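Local coordinates for alpha-L-rhamnosidase (Streptomyces avermitilis, PDB 3W5M), which releases terminal non-reducing alpha-L-rhamnose by hydrolysis from alpha-L-rhamnosides such as citrus flavonoids and gum arabic, and binds L-rhamnose through a calcium-dependent carbohydrate-binding module, at residues V239-T244 and E248-S253. Sequence-based numbering, arbitrary orientation.
Sequences VLVLTT and EKKIFS
Lys249 O accepts Leu242 N at 2.8 Å in an almost straight bond (179° at the hydrogen), and the CA of Val241 adds a weaker CA-H...O contact to the same oxygen. The reverse bond runs from Lys249 N to Leu242 O, and Leu240 pairs with Ile251 in the same two-way fashion, so these four bonds fix the register of an antiparallel beta hairpin. On the face bearing Val239, Val241 and Thr243 with Glu248, Lys250 and Phe252, a residue can meet both its non-hydrogen-bonded partner and a diagonal neighbour. In the direct pair, Val239 CG2 comes up to the edge of the Phe252 ring, near its plane, 3.7 Å from CD1; chi1 of -177° places CG1 anti to the backbone N, where it meets CB and CG of the diagonal Lys250. Cutting Val239 back to an alanine removes both methyls and would probably leave the Phe252 ring edge without its neighbour and the Lys250 methylenes with less cover. Also diagonally, Val241 CG1 lies 3.7 Å from Glu248 OE2, and a water bridges that carboxylate oxygen to Thr243 OG1. On the other face the Leu242 and Ile251 side chains cross at an angle, with CD2 of Leu242 4.1 Å from CG1 of Ile251. Within the CBM67 beta-sandwich, strand 247-252 edges a four-stranded sheet, strand 235-244 bonds on to strand 171-179, and Leu242 and Ile251 pack against strand 156-165 of the five-stranded sheet.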
loop_
_atom_site.group_PDB
_atom_site.type_symbol
_atom_site.label_atom_id
_atom_site.label_comp_id
_atom_site.label_asym_id
_atom_site.label_seq_id
_atom_site.Cartn_x
_atom_site.Cartn_y
_atom_site.Cartn_z
ATOM N N VAL A 239 -7.819 -32.759 17.764
ATOM C CA VAL A 239 -6.763 -33.226 18.665
ATOM C C VAL A 239 -6.781 -32.330 19.898
ATOM O O VAL A 239 -6.840 -31.105 19.787
ATOM C CB VAL A 239 -5.334 -33.192 18.057
ATOM C CG1 VAL A 239 -4.317 -33.761 19.054
ATOM C CG2 VAL A 239 -5.261 -33.982 16.759
ATOM N N LEU A 240 -6.741 -32.964 21.052
ATOM C CA LEU A 240 -6.570 -32.244 22.310
ATOM C C LEU A 240 -5.147 -32.530 22.759
ATOM O O LEU A 240 -4.791 -33.683 23.009
ATOM C CB LEU A 240 -7.603 -32.698 23.343
ATOM C CG LEU A 240 -7.419 -32.232 24.809
ATOM C CD1 LEU A 240 -7.663 -30.735 24.896
ATOM C CD2 LEU A 240 -8.396 -32.997 25.686
ATOM N N VAL A 241 -4.314 -31.489 22.784
ATOM C CA VAL A 241 -2.902 -31.637 23.216
ATOM C C VAL A 241 -2.760 -31.172 24.663
ATOM O O VAL A 241 -3.063 -30.039 24.971
ATOM C CB VAL A 241 -1.943 -30.801 22.350
ATOM C CG1 VAL A 241 -0.517 -30.883 22.903
ATOM C CG2 VAL A 241 -1.955 -31.301 20.903
ATOM N N LEU A 242 -2.294 -32.042 25.534
ATOM C CA LEU A 242 -2.037 -31.646 26.906
ATOM C C LEU A 242 -0.532 -31.617 27.105
ATOM O O LEU A 242 0.149 -32.633 26.893
ATOM C CB LEU A 242 -2.670 -32.638 27.878
ATOM C CG LEU A 242 -4.182 -32.910 27.905
ATOM C CD1 LEU A 242 -4.966 -31.605 27.773
ATOM C CD2 LEU A 242 -4.636 -33.950 26.871
ATOM N N THR A 243 -0.012 -30.457 27.488
ATOM C CA THR A 243 1.412 -30.317 27.769
ATOM C C THR A 243 1.667 -30.429 29.278
ATOM O O THR A 243 0.984 -29.791 30.077
ATOM C CB THR A 243 1.944 -28.985 27.229
ATOM O OG1 THR A 243 1.646 -28.901 25.829
ATOM C CG2 THR A 243 3.462 -28.861 27.450
ATOM N N THR A 244 2.611 -31.296 29.634
ATOM C CA THR A 244 3.164 -31.428 30.984
ATOM C C THR A 244 4.700 -31.365 30.848
ATOM O O THR A 244 5.225 -31.442 29.725
ATOM C CB THR A 244 2.731 -32.754 31.680
ATOM O OG1 THR A 244 3.396 -33.869 31.078
ATOM C CG2 THR A 244 1.209 -32.977 31.600
ATOM N N GLU A 248 4.198 -34.219 25.737
ATOM C CA GLU A 248 2.813 -34.053 25.314
ATOM C C GLU A 248 2.023 -35.341 25.462
ATOM O O GLU A 248 2.573 -36.438 25.351
ATOM C CB GLU A 248 2.745 -33.624 23.851
ATOM C CG GLU A 248 3.302 -32.242 23.563
ATOM C CD GLU A 248 2.998 -31.773 22.151
ATOM O OE1 GLU A 248 2.768 -32.631 21.264
ATOM O OE2 GLU A 248 2.986 -30.541 21.923
ATOM N N LYS A 249 0.730 -35.200 25.720
ATOM C CA LYS A 249 -0.223 -36.295 25.554
ATOM C C LYS A 249 -1.305 -35.812 24.577
ATOM O O LYS A 249 -1.829 -34.700 24.727
ATOM C CB LYS A 249 -0.826 -36.688 26.901
ATOM C CG LYS A 249 -2.114 -37.500 26.838
ATOM C CD LYS A 249 -1.874 -39.008 26.721
ATOM C CE LYS A 249 -3.165 -39.795 26.918
ATOM N NZ LYS A 249 -3.888 -39.357 28.149
ATOM N N LYS A 250 -1.623 -36.632 23.573
ATOM C CA LYS A 250 -2.660 -36.259 22.603
ATOM C C LYS A 250 -3.882 -37.165 22.708
ATOM O O LYS A 250 -3.738 -38.374 22.844
ATOM C CB LYS A 250 -2.096 -36.301 21.187
ATOM C CG LYS A 250 -1.073 -35.204 20.910
ATOM C CD LYS A 250 -0.564 -35.304 19.489
ATOM C CE LYS A 250 0.683 -34.464 19.302
ATOM N NZ LYS A 250 0.834 -34.160 17.857
ATOM N N ILE A 251 -5.078 -36.578 22.655
ATOM C CA ILE A 251 -6.332 -37.319 22.590
ATOM C C ILE A 251 -6.928 -37.020 21.211
ATOM O O ILE A 251 -7.036 -35.853 20.830
ATOM C CB ILE A 251 -7.346 -36.832 23.672
ATOM C CG1 ILE A 251 -6.778 -36.928 25.111
ATOM C CG2 ILE A 251 -8.694 -37.544 23.563
ATOM C CD1 ILE A 251 -6.181 -38.253 25.503
ATOM N N PHE A 252 -7.320 -38.062 20.480
ATOM C CA PHE A 252 -7.848 -37.865 19.123
ATOM C C PHE A 252 -9.332 -38.101 19.023
ATOM O O PHE A 252 -9.908 -38.765 19.879
ATOM C CB PHE A 252 -7.165 -38.867 18.187
ATOM C CG PHE A 252 -5.671 -38.738 18.151
ATOM C CD1 PHE A 252 -5.074 -37.612 17.584
ATOM C CD2 PHE A 252 -4.857 -39.735 18.683
ATOM C CE1 PHE A 252 -3.690 -37.497 17.521
ATOM C CE2 PHE A 252 -3.468 -39.615 18.635
ATOM C CZ PHE A 252 -2.896 -38.489 18.061
ATOM N N SER A 253 -9.947 -37.589 17.948
ATOM C CA SER A 253 -11.250 -38.075 17.509
ATOM C C SER A 253 -11.012 -39.453 16.854
ATOM O O SER A 253 -10.122 -39.619 15.993
ATOM C CB SER A 253 -11.895 -37.095 16.523
ATOM O OG SER A 253 -10.947 -36.700 15.522
HETATM O O HOH W 1 3.374 -28.953 23.936
#